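Local atomic coordinates of dihydrodipicolinate synthase (Rhodopseudomonas palustris, PDB entry 3DZ1), a protein that probably catalyses the condensation that yields 4-hydroxy-tetrahydrodipicolinate on the way to lysine, using a TIM-barrel fold. Residues Arg33-Tyr38 with Ile71-Ser76; Thr181-Gln186 with Gly212-Met217; Tyr220-Met225 with Lys270-Leu275. All coordinates share one frame; numbering follows the deposited sequence.

Interaction 1: residues Arg33-Tyr38 with Ile71-Ser76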
loop_
_atom_site.group_PDB
_atom_site.type_symbol
_atom_site.label_atom_id
_atom_site.label_comp_id
_atom_site.label_asym_id
_atom_site.label_seq_id
_atom_site.Cartn_x
_atom_site.Cartn_y
_atom_site.Cartn_z
ATOM N N ARG A 33 -28.256 -14.659 -23.656
ATOM C CA ARG A 33 -28.685 -13.426 -24.298
ATOM C C ARG A 33 -27.498 -12.480 -24.505
ATOM O O ARG A 33 -27.355 -11.864 -25.567
ATOM C CB ARG A 33 -29.755 -12.758 -23.436
ATOM C CG ARG A 33 -30.429 -11.557 -24.058
ATOM C CD ARG A 33 -31.439 -10.997 -23.077
ATOM N NE ARG A 33 -32.437 -11.994 -22.713
ATOM C CZ ARG A 33 -32.885 -12.192 -21.477
ATOM N NH1 ARG A 33 -32.423 -11.465 -20.467
ATOM N NH2 ARG A 33 -33.808 -13.116 -21.251
ATOM N N LEU A 34 -26.655 -12.359 -23.484
ATOM C CA LEU A 34 -25.470 -11.509 -23.574
ATOM C C LEU A 34 -24.536 -12.038 -24.653
ATOM O O LEU A 34 -24.036 -11.279 -25.481
ATOM C CB LEU A 34 -24.716 -11.487 -22.239
ATOM C CG LEU A 34 -25.149 -10.469 -21.187
ATOM C CD1 LEU A 34 -24.348 -10.679 -19.908
ATOM C CD2 LEU A 34 -24.933 -9.062 -21.732
ATOM N N THR A 35 -24.307 -13.346 -24.636
ATOM C CA THR A 35 -23.424 -13.976 -25.605
ATOM C C THR A 35 -23.898 -13.760 -27.037
ATOM O O THR A 35 -23.098 -13.428 -27.916
ATOM C CB THR A 35 -23.301 -15.491 -25.351
ATOM O OG1 THR A 35 -22.815 -15.715 -24.021
ATOM C CG2 THR A 35 -22.331 -16.117 -26.348
ATOM N N ASP A 36 -25.192 -13.960 -27.276
ATOM C CA ASP A 36 -25.753 -13.778 -28.617
ATOM C C ASP A 36 -25.570 -12.338 -29.060
ATOM O O ASP A 36 -25.295 -12.058 -30.232
ATOM C CB ASP A 36 -27.246 -14.121 -28.634
ATOM C CG ASP A 36 -27.511 -15.586 -28.364
ATOM O OD1 ASP A 36 -26.601 -16.410 -28.599
ATOM O OD2 ASP A 36 -28.636 -15.915 -27.930
ATOM N N PHE A 37 -25.743 -11.427 -28.109
ATOM C CA PHE A 37 -25.593 -10.001 -28.355
ATOM C C PHE A 37 -24.175 -9.683 -28.828
ATOM O O PHE A 37 -23.981 -9.064 -29.879
ATOM C CB PHE A 37 -25.893 -9.217 -27.074
ATOM C CG PHE A 37 -25.605 -7.748 -27.189
ATOM C CD1 PHE A 37 -26.388 -6.933 -28.002
ATOM C CD2 PHE A 37 -24.527 -7.186 -26.516
ATOM C CE1 PHE A 37 -26.097 -5.580 -28.146
ATOM C CE2 PHE A 37 -24.229 -5.833 -26.654
ATOM C CZ PHE A 37 -25.015 -5.029 -27.471
ATOM N N TYR A 38 -23.183 -10.099 -28.046
ATOM C CA TYR A 38 -21.788 -9.846 -28.402
ATOM C C TYR A 38 -21.450 -10.337 -29.811
ATOM O O TYR A 38 -20.747 -9.660 -30.561
ATOM C CB TYR A 38 -20.840 -10.523 -27.408
ATOM C CG TYR A 38 -20.987 -10.074 -25.970
ATOM C CD1 TYR A 38 -21.139 -8.725 -25.646
ATOM C CD2 TYR A 38 -20.915 -10.997 -24.926
ATOM C CE1 TYR A 38 -21.211 -8.307 -24.313
ATOM C CE2 TYR A 38 -20.986 -10.593 -23.597
ATOM C CZ TYR A 38 -21.132 -9.250 -23.296
ATOM O OH TYR A 38 -21.185 -8.853 -21.979
ATOM N N ILE A 71 -18.721 -20.480 -22.753
ATOM C CA ILE A 71 -17.914 -21.178 -23.741
ATOM C C ILE A 71 -18.783 -21.929 -24.748
ATOM O O ILE A 71 -18.578 -21.824 -25.960
ATOM C CB ILE A 71 -16.937 -22.168 -23.065
ATOM C CG1 ILE A 71 -15.931 -21.397 -22.207
ATOM C CG2 ILE A 71 -16.187 -22.971 -24.119
ATOM C CD1 ILE A 71 -15.006 -22.279 -21.392
ATOM N N LYS A 72 -19.764 -22.669 -24.248
ATOM C CA LYS A 72 -20.643 -23.443 -25.116
ATOM C C LYS A 72 -21.549 -22.591 -25.999
ATOM O O LYS A 72 -21.906 -22.997 -27.106
ATOM C CB LYS A 72 -21.494 -24.395 -24.273
ATOM C CG LYS A 72 -20.679 -25.395 -23.466
ATOM C CD LYS A 72 -19.810 -26.251 -24.369
ATOM C CE LYS A 72 -19.043 -27.293 -23.577
ATOM N NZ LYS A 72 -18.206 -28.135 -24.474
ATOM N N ARG A 73 -21.911 -21.408 -25.517
ATOM C CA ARG A 73 -22.795 -20.519 -26.264
ATOM C C ARG A 73 -22.083 -19.731 -27.367
ATOM O O ARG A 73 -22.635 -19.534 -28.452
ATOM C CB ARG A 73 -23.482 -19.545 -25.302
ATOM C CG ARG A 73 -24.588 -18.710 -25.926
ATOM C CD ARG A 73 -25.828 -19.547 -26.172
ATOM N NE ARG A 73 -26.915 -18.761 -26.748
ATOM C CZ ARG A 73 -28.155 -19.212 -26.908
ATOM N NH1 ARG A 73 -28.465 -20.445 -26.533
ATOM N NH2 ARG A 73 -29.083 -18.433 -27.444
ATOM N N ALA A 74 -20.865 -19.279 -27.088
ATOM C CA ALA A 74 -20.093 -18.499 -28.057
ATOM C C ALA A 74 -19.356 -19.385 -29.060
ATOM O O ALA A 74 -18.132 -19.348 -29.158
ATOM C CB ALA A 74 -19.100 -17.601 -27.330
ATOM N N LYS A 75 -20.112 -20.166 -29.818
ATOM C CA LYS A 75 -19.536 -21.078 -30.799
ATOM C C LYS A 75 -18.654 -20.415 -31.865
ATOM O O LYS A 75 -17.690 -21.019 -32.335
ATOM C CB LYS A 75 -20.660 -21.865 -31.482
ATOM C CG LYS A 75 -21.573 -22.601 -30.508
ATOM C CD LYS A 75 -22.709 -23.315 -31.232
ATOM C CE LYS A 75 -23.560 -22.340 -32.042
ATOM N NZ LYS A 75 -24.683 -23.017 -32.756
ATOM N N SER A 76 -18.976 -19.178 -32.239
ATOM C CA SER A 76 -18.215 -18.467 -33.266
ATOM C C SER A 76 -17.210 -17.449 -32.731
ATOM O O SER A 76 -16.619 -16.692 -33.504
ATOM C CB SER A 76 -19.173 -17.753 -34.224
ATOM O OG SER A 76 -19.888 -16.731 -33.545
#
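R73 grips the carboxylate of D36 side-on, giving one nitrogen to each oxygen, and this two-bonded salt bridge is the polar half of the contact between Arg33-Tyr38 and Ile71-Ser76. The shorter bond, 2.6 Å from R73 NH2 to D36 OD2, is nearly straight at 169° and uses the syn lone pair of that oxygen. Its companion, from R73 NE to D36 OD1 at 3.0 Å, is more bent, and the carboxylate and guanidinium planes are turned 36° apart. Two bonds to two different atoms fix the rotation of both flat groups.

The same arginine supplies the apolar half. Its CG lies 3.5 Å from T35 CG2, so the threonine methyl packs against the aliphatic root of the chain while the charged end runs on past it to D36. With CG anti to the backbone N (chi1 -171°) and a bend at chi2, the R73 chain rounds T35 before reaching the acid one residue further along the helix. T35 CG2 also meets A74, coming within 3.7 Å of A74 CB, close to where the two backbones approach most nearly. The hydroxyl of T35 turns back to its own helix and bonds the carbonyl O of I31.

Behind this shell, A74 is the centre of an inverse gamma turn just after helix 60-73, and its methyl rests on V79 of strand 78-82. The arrangement joins neighbouring outer helices of a TIM barrel, 28-40 and 60-73, where the second gives way to the loop leading into the third strand.

Interaction 2: residues Thr181-Gln186 with Gly212-Met217; sequences TLRGFQ and GADGAM
R183 lays the edge of its guanidinium against the backbone at G212, where NE and NH2 both converge on one carbonyl oxygen. The bond from R183 NE to G212 O is 3.0 Å long and that from R183 NH2 to G212 O is 2.9 Å, both bent to 141°, as might be expected when two nitrogens of one group approach a single oxygen side-on. They reach the oxygen from the same face of its carbonyl plane, the NE well above that plane. A bend at chi2 turns the arginine chain off helix 176-188 toward this oxygen.

R183 NH2 has a second partner in D214 OD2, also at 2.9 Å, a salt bridge whose hydrogen bond is weak, with the two flat groups set 67° apart. The acid is shared, since D214 OD2 also accepts from the backbone N of I196. The remaining nitrogen, R183 NH1, gives a bond of 2.8 Å to Q186 OE1, about one turn along the same helix, and another to the carbonyl O of L194, so that all three nitrogens are engaged.

The contact lies at the entry to the eighth strand of the TIM barrel, where helix 205-211 closes in a Schellman motif at G212 and the chain passes into strand 215-218, which carries M217, predicted to bind pyruvate. G212 has a positive phi, and a CB there would crowd R183 CG. A leucine in place of R183 would probably leave the carbonyl of G212 without these two donors and D214 without its cationic mate. Beside the bonds, the R183 side chain touches I196 of strand 195-198.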
loop_
_atom_site.group_PDB
_atom_site.type_symbol
_atom_site.label_atom_id
_atom_site.label_comp_id
_atom_site.label_asym_id
_atom_site.label_seq_id
_atom_site.Cartn_x
_atom_site.Cartn_y
_atom_site.Cartn_z
ATOM N N THR A 181 6.562 1.359 -27.034
ATOM C CA THR A 181 7.804 0.675 -26.671
ATOM C C THR A 181 7.747 -0.814 -27.024
ATOM O O THR A 181 8.689 -1.358 -27.613
ATOM C CB THR A 181 8.104 0.832 -25.166
ATOM O OG1 THR A 181 8.302 2.217 -24.866
ATOM C CG2 THR A 181 9.359 0.054 -24.779
ATOM N N LEU A 182 6.645 -1.470 -26.667
ATOM C CA LEU A 182 6.474 -2.889 -26.972
ATOM C C LEU A 182 6.481 -3.145 -28.481
ATOM O O LEU A 182 7.092 -4.107 -28.954
ATOM C CB LEU A 182 5.176 -3.424 -26.348
ATOM C CG LEU A 182 5.169 -3.508 -24.814
ATOM C CD1 LEU A 182 3.790 -3.879 -24.319
ATOM C CD2 LEU A 182 6.202 -4.536 -24.343
ATOM N N ARG A 183 5.807 -2.292 -29.248
ATOM C CA ARG A 183 5.799 -2.477 -30.696
ATOM C C ARG A 183 7.220 -2.302 -31.226
ATOM O O ARG A 183 7.614 -2.933 -32.214
ATOM C CB ARG A 183 4.852 -1.476 -31.364
ATOM C CG ARG A 183 3.373 -1.760 -31.099
ATOM C CD ARG A 183 2.998 -3.198 -31.473
ATOM N NE ARG A 183 1.563 -3.451 -31.340
ATOM C CZ ARG A 183 1.022 -4.658 -31.179
ATOM N NH1 ARG A 183 1.795 -5.732 -31.127
ATOM N NH2 ARG A 183 -0.293 -4.790 -31.059
ATOM N N GLY A 184 7.987 -1.454 -30.552
ATOM C CA GLY A 184 9.365 -1.218 -30.944
ATOM C C GLY A 184 10.224 -2.452 -30.729
ATOM O O GLY A 184 11.122 -2.741 -31.529
ATOM N N PHE A 185 9.958 -3.180 -29.646
ATOM C CA PHE A 185 10.707 -4.399 -29.348
ATOM C C PHE A 185 10.448 -5.423 -30.444
ATOM O O PHE A 185 11.343 -6.183 -30.822
ATOM C CB PHE A 185 10.293 -5.000 -27.999
ATOM C CG PHE A 185 10.713 -4.186 -26.804
ATOM C CD1 PHE A 185 11.786 -3.302 -26.877
ATOM C CD2 PHE A 185 10.053 -4.333 -25.589
ATOM C CE1 PHE A 185 12.194 -2.580 -25.759
ATOM C CE2 PHE A 185 10.452 -3.617 -24.465
ATOM C CZ PHE A 185 11.527 -2.738 -24.550
ATOM N N GLN A 186 9.219 -5.450 -30.947
ATOM C CA GLN A 186 8.870 -6.382 -32.010
ATOM C C GLN A 186 9.598 -5.986 -33.288
ATOM O O GLN A 186 10.065 -6.846 -34.041
ATOM C CB GLN A 186 7.359 -6.392 -32.233
ATOM C CG GLN A 186 6.589 -6.901 -31.024
ATOM C CD GLN A 186 5.090 -6.947 -31.261
ATOM O OE1 GLN A 186 4.487 -5.963 -31.693
ATOM N NE2 GLN A 186 4.481 -8.089 -30.971
ATOM N N GLY A 212 -0.931 1.507 -31.841
ATOM C CA GLY A 212 -0.678 0.190 -32.390
ATOM C C GLY A 212 -1.361 -0.976 -31.704
ATOM O O GLY A 212 -1.030 -2.132 -31.981
ATOM N N ALA A 213 -2.299 -0.697 -30.806
ATOM C CA ALA A 213 -3.013 -1.779 -30.132
ATOM C C ALA A 213 -3.812 -2.522 -31.199
ATOM O O ALA A 213 -4.158 -1.944 -32.231
ATOM C CB ALA A 213 -3.950 -1.218 -29.066
ATOM N N ASP A 214 -4.106 -3.795 -30.952
ATOM C CA ASP A 214 -4.858 -4.607 -31.905
ATOM C C ASP A 214 -6.356 -4.454 -31.730
ATOM O O ASP A 214 -7.136 -4.778 -32.628
ATOM C CB ASP A 214 -4.488 -6.085 -31.754
ATOM C CG ASP A 214 -3.080 -6.370 -32.195
ATOM O OD1 ASP A 214 -2.768 -6.104 -33.376
ATOM O OD2 ASP A 214 -2.284 -6.854 -31.371
ATOM N N GLY A 215 -6.757 -3.961 -30.566
ATOM C CA GLY A 215 -8.167 -3.789 -30.306
ATOM C C GLY A 215 -8.453 -3.515 -28.849
ATOM O O GLY A 215 -7.586 -3.039 -28.104
ATOM N N ALA A 216 -9.673 -3.833 -28.435
ATOM C CA ALA A 216 -10.092 -3.590 -27.064
ATOM C C ALA A 216 -10.710 -4.796 -26.373
ATOM O O ALA A 216 -11.363 -5.629 -27.006
ATOM C CB ALA A 216 -11.098 -2.441 -27.043
HETATM N N MSE A 217 -10.474 -4.890 -25.070
HETATM C CA MSE A 217 -11.084 -5.925 -24.249
HETATM C C MSE A 217 -11.825 -5.010 -23.293
HETATM O O MSE A 217 -11.251 -4.495 -22.329
HETATM C CB MSE A 217 -10.058 -6.767 -23.498
HETATM C CG MSE A 217 -10.726 -7.948 -22.802
HETATM SE SE MSE A 217 -9.519 -9.119 -21.866
HETATM C CE MSE A 217 -8.671 -9.923 -23.393
#

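Interaction 3: residues Tyr220-Met225 with Lys270-Leu275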
loop_
_atom_site.group_PDB
_atom_site.type_symbol
_atom_site.label_atom_id
_atom_site.label_comp_id
_atom_site.label_asym_id
_atom_site.label_seq_id
_atom_site.Cartn_x
_atom_site.Cartn_y
_atom_site.Cartn_z
ATOM N N TYR A 220 -17.277 -2.046 -21.195
ATOM C CA TYR A 220 -18.175 -0.925 -21.483
ATOM C C TYR A 220 -19.543 -1.426 -21.954
ATOM O O TYR A 220 -19.623 -2.353 -22.768
ATOM C CB TYR A 220 -17.543 -0.023 -22.550
ATOM C CG TYR A 220 -18.346 1.214 -22.887
ATOM C CD1 TYR A 220 -18.800 2.075 -21.884
ATOM C CD2 TYR A 220 -18.638 1.535 -24.212
ATOM C CE1 TYR A 220 -19.527 3.226 -22.197
ATOM C CE2 TYR A 220 -19.360 2.680 -24.535
ATOM C CZ TYR A 220 -19.801 3.520 -23.526
ATOM O OH TYR A 220 -20.512 4.653 -23.854
ATOM N N CYS A 221 -20.611 -0.806 -21.447
ATOM C CA CYS A 221 -21.977 -1.208 -21.787
ATOM C C CYS A 221 -22.399 -1.031 -23.244
ATOM O O CYS A 221 -23.519 -1.384 -23.615
ATOM C CB CYS A 221 -22.988 -0.517 -20.855
ATOM S SG CYS A 221 -22.899 1.280 -20.793
ATOM N N PHE A 222 -21.515 -0.474 -24.069
ATOM C CA PHE A 222 -21.799 -0.325 -25.492
ATOM C C PHE A 222 -20.637 -0.920 -26.276
ATOM O O PHE A 222 -19.953 -0.228 -27.032
ATOM C CB PHE A 222 -22.010 1.141 -25.865
ATOM C CG PHE A 222 -23.376 1.653 -25.517
ATOM C CD1 PHE A 222 -24.452 1.433 -26.373
ATOM C CD2 PHE A 222 -23.600 2.317 -24.314
ATOM C CE1 PHE A 222 -25.735 1.867 -26.034
ATOM C CE2 PHE A 222 -24.878 2.756 -23.966
ATOM C CZ PHE A 222 -25.947 2.530 -24.828
ATOM N N PRO A 223 -20.393 -2.227 -26.095
ATOM C CA PRO A 223 -19.290 -2.864 -26.816
ATOM C C PRO A 223 -19.549 -2.768 -28.310
ATOM O O PRO A 223 -18.612 -2.739 -29.109
ATOM C CB PRO A 223 -19.322 -4.299 -26.295
ATOM C CG PRO A 223 -20.780 -4.516 -26.019
ATOM C CD PRO A 223 -21.181 -3.224 -25.350
ATOM N N ASP A 224 -20.828 -2.710 -28.677
ATOM C CA ASP A 224 -21.212 -2.604 -30.073
ATOM C C ASP A 224 -20.665 -1.320 -30.701
ATOM O O ASP A 224 -20.259 -1.317 -31.869
ATOM C CB ASP A 224 -22.749 -2.697 -30.219
ATOM C CG ASP A 224 -23.509 -1.763 -29.276
ATOM O OD1 ASP A 224 -23.115 -1.623 -28.101
ATOM O OD2 ASP A 224 -24.530 -1.186 -29.709
HETATM N N MSE A 225 -20.618 -0.238 -29.927
HETATM C CA MSE A 225 -20.102 1.018 -30.453
HETATM C C MSE A 225 -18.575 1.066 -30.449
HETATM O O MSE A 225 -17.974 1.725 -31.292
HETATM C CB MSE A 225 -20.679 2.202 -29.675
HETATM C CG MSE A 225 -22.186 2.369 -29.854
HETATM SE SE MSE A 225 -22.744 2.597 -31.716
HETATM C CE MSE A 225 -23.232 0.775 -32.115
ATOM N N LYS A 270 -29.288 -3.991 -18.469
ATOM C CA LYS A 270 -30.653 -4.412 -18.167
ATOM C C LYS A 270 -31.596 -3.536 -18.987
ATOM O O LYS A 270 -32.546 -4.019 -19.600
ATOM C CB LYS A 270 -30.951 -4.232 -16.674
ATOM C CG LYS A 270 -32.379 -4.591 -16.279
ATOM C CD LYS A 270 -32.654 -4.228 -14.828
ATOM C CE LYS A 270 -34.126 -4.404 -14.481
ATOM N NZ LYS A 270 -34.443 -3.814 -13.144
ATOM N N LYS A 271 -31.313 -2.237 -18.992
ATOM C CA LYS A 271 -32.111 -1.272 -19.734
ATOM C C LYS A 271 -32.072 -1.601 -21.227
ATOM O O LYS A 271 -33.021 -1.310 -21.962
ATOM C CB LYS A 271 -31.569 0.137 -19.478
ATOM C CG LYS A 271 -32.318 1.245 -20.183
ATOM C CD LYS A 271 -31.725 2.614 -19.844
ATOM C CE LYS A 271 -31.991 3.005 -18.396
ATOM N NZ LYS A 271 -33.448 3.194 -18.147
ATOM N N ARG A 272 -30.975 -2.209 -21.676
ATOM C CA ARG A 272 -30.844 -2.582 -23.078
ATOM C C ARG A 272 -31.518 -3.924 -23.371
ATOM O O ARG A 272 -31.502 -4.401 -24.507
ATOM C CB ARG A 272 -29.368 -2.638 -23.487
ATOM C CG ARG A 272 -28.667 -1.291 -23.433
ATOM C CD ARG A 272 -27.316 -1.333 -24.128
ATOM N NE ARG A 272 -27.457 -1.453 -25.577
ATOM C CZ ARG A 272 -26.440 -1.582 -26.424
ATOM N NH1 ARG A 272 -25.195 -1.610 -25.972
ATOM N NH2 ARG A 272 -26.670 -1.682 -27.727
ATOM N N GLY A 273 -32.100 -4.528 -22.337
ATOM C CA GLY A 273 -32.790 -5.796 -22.502
ATOM C C GLY A 273 -31.915 -7.036 -22.526
ATOM O O GLY A 273 -32.389 -8.112 -22.896
ATOM N N LEU A 274 -30.651 -6.899 -22.127
ATOM C CA LEU A 274 -29.723 -8.026 -22.127
ATOM C C LEU A 274 -29.718 -8.780 -20.799
ATOM O O LEU A 274 -29.495 -9.989 -20.768
ATOM C CB LEU A 274 -28.309 -7.536 -22.466
ATOM C CG LEU A 274 -28.213 -6.815 -23.817
ATOM C CD1 LEU A 274 -26.819 -6.246 -24.011
ATOM C CD2 LEU A 274 -28.567 -7.784 -24.936
ATOM N N LEU A 275 -29.952 -8.066 -19.704
ATOM C CA LEU A 275 -30.004 -8.698 -18.388
ATOM C C LEU A 275 -31.432 -8.604 -17.849
ATOM O O LEU A 275 -32.107 -7.597 -18.059
ATOM C CB LEU A 275 -29.054 -8.000 -17.402
ATOM C CG LEU A 275 -27.546 -8.040 -17.657
ATOM C CD1 LEU A 275 -26.815 -7.353 -16.500
ATOM C CD2 LEU A 275 -27.085 -9.478 -17.792
#
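R272 holds D224 end-on, with NH1 and NH2 each taking one carboxylate oxygen at the start of helix 223-234. The bond from R272 NH1 to D224 OD1 measures 3.0 Å and is almost straight at 168°, and R272 NH2 reaches D224 OD2 at the same 3.0 Å. Both nitrogens meet the oxygens from above the carboxylate plane. D224 offers its acid this way because chi1 of 50° places CG between the backbone N and the carbonyl carbon.

A third bond runs from R272 NH1 to C221 O, 2.9 Å long, lying in the carbonyl plane and on a lone pair. NH1 therefore serves both a backbone oxygen and an acid, and the guanidinium is fixed in rotation by three bonds at its edge.

One face of the same group is covered by F222. F222 CE1 sits over the centre of that guanidinium face, 3.5 Å from R272 CZ, and the planes of ring and guanidinium are 23° apart. A bend at chi3 brings the R272 chain across to this position. Further out, R272 also rests on F37 of helix 28-40, and the ring of F222 touches L302 at the end of the modelled chain.

F222 is the N-cap residue of helix 223-234, and R272 stands just before G273, whose positive phi closes helix 260-271 in a Schellman motif. The contact ties the start of the helix after the eighth barrel strand to the end of a helix in the C-terminal region that follows the TIM barrel.

In the fold
An arginine-aspartate pair anchors each of the three contacts, all partly buried and about equally far from the chain centre, yet each arginine is completed differently. Interaction 1 adds aliphatic packing between successive outer helices; interaction 2 adds a backbone carbonyl where a helix end leads into a barrel strand; interaction 3 adds a carbonyl and a phenylalanine ring lying over the guanidinium. Interactions 1 and 3 share a border: R33 NH1 probably bonds L274 O, and F37 and L34 pack on L274 and L275, so helix 28-40 meets the chain just after helix 260-271. Interaction 2, about 27 Å from either between centres, connects with interaction 3 through the chain, strand 215-218 leading on to helix 223-234.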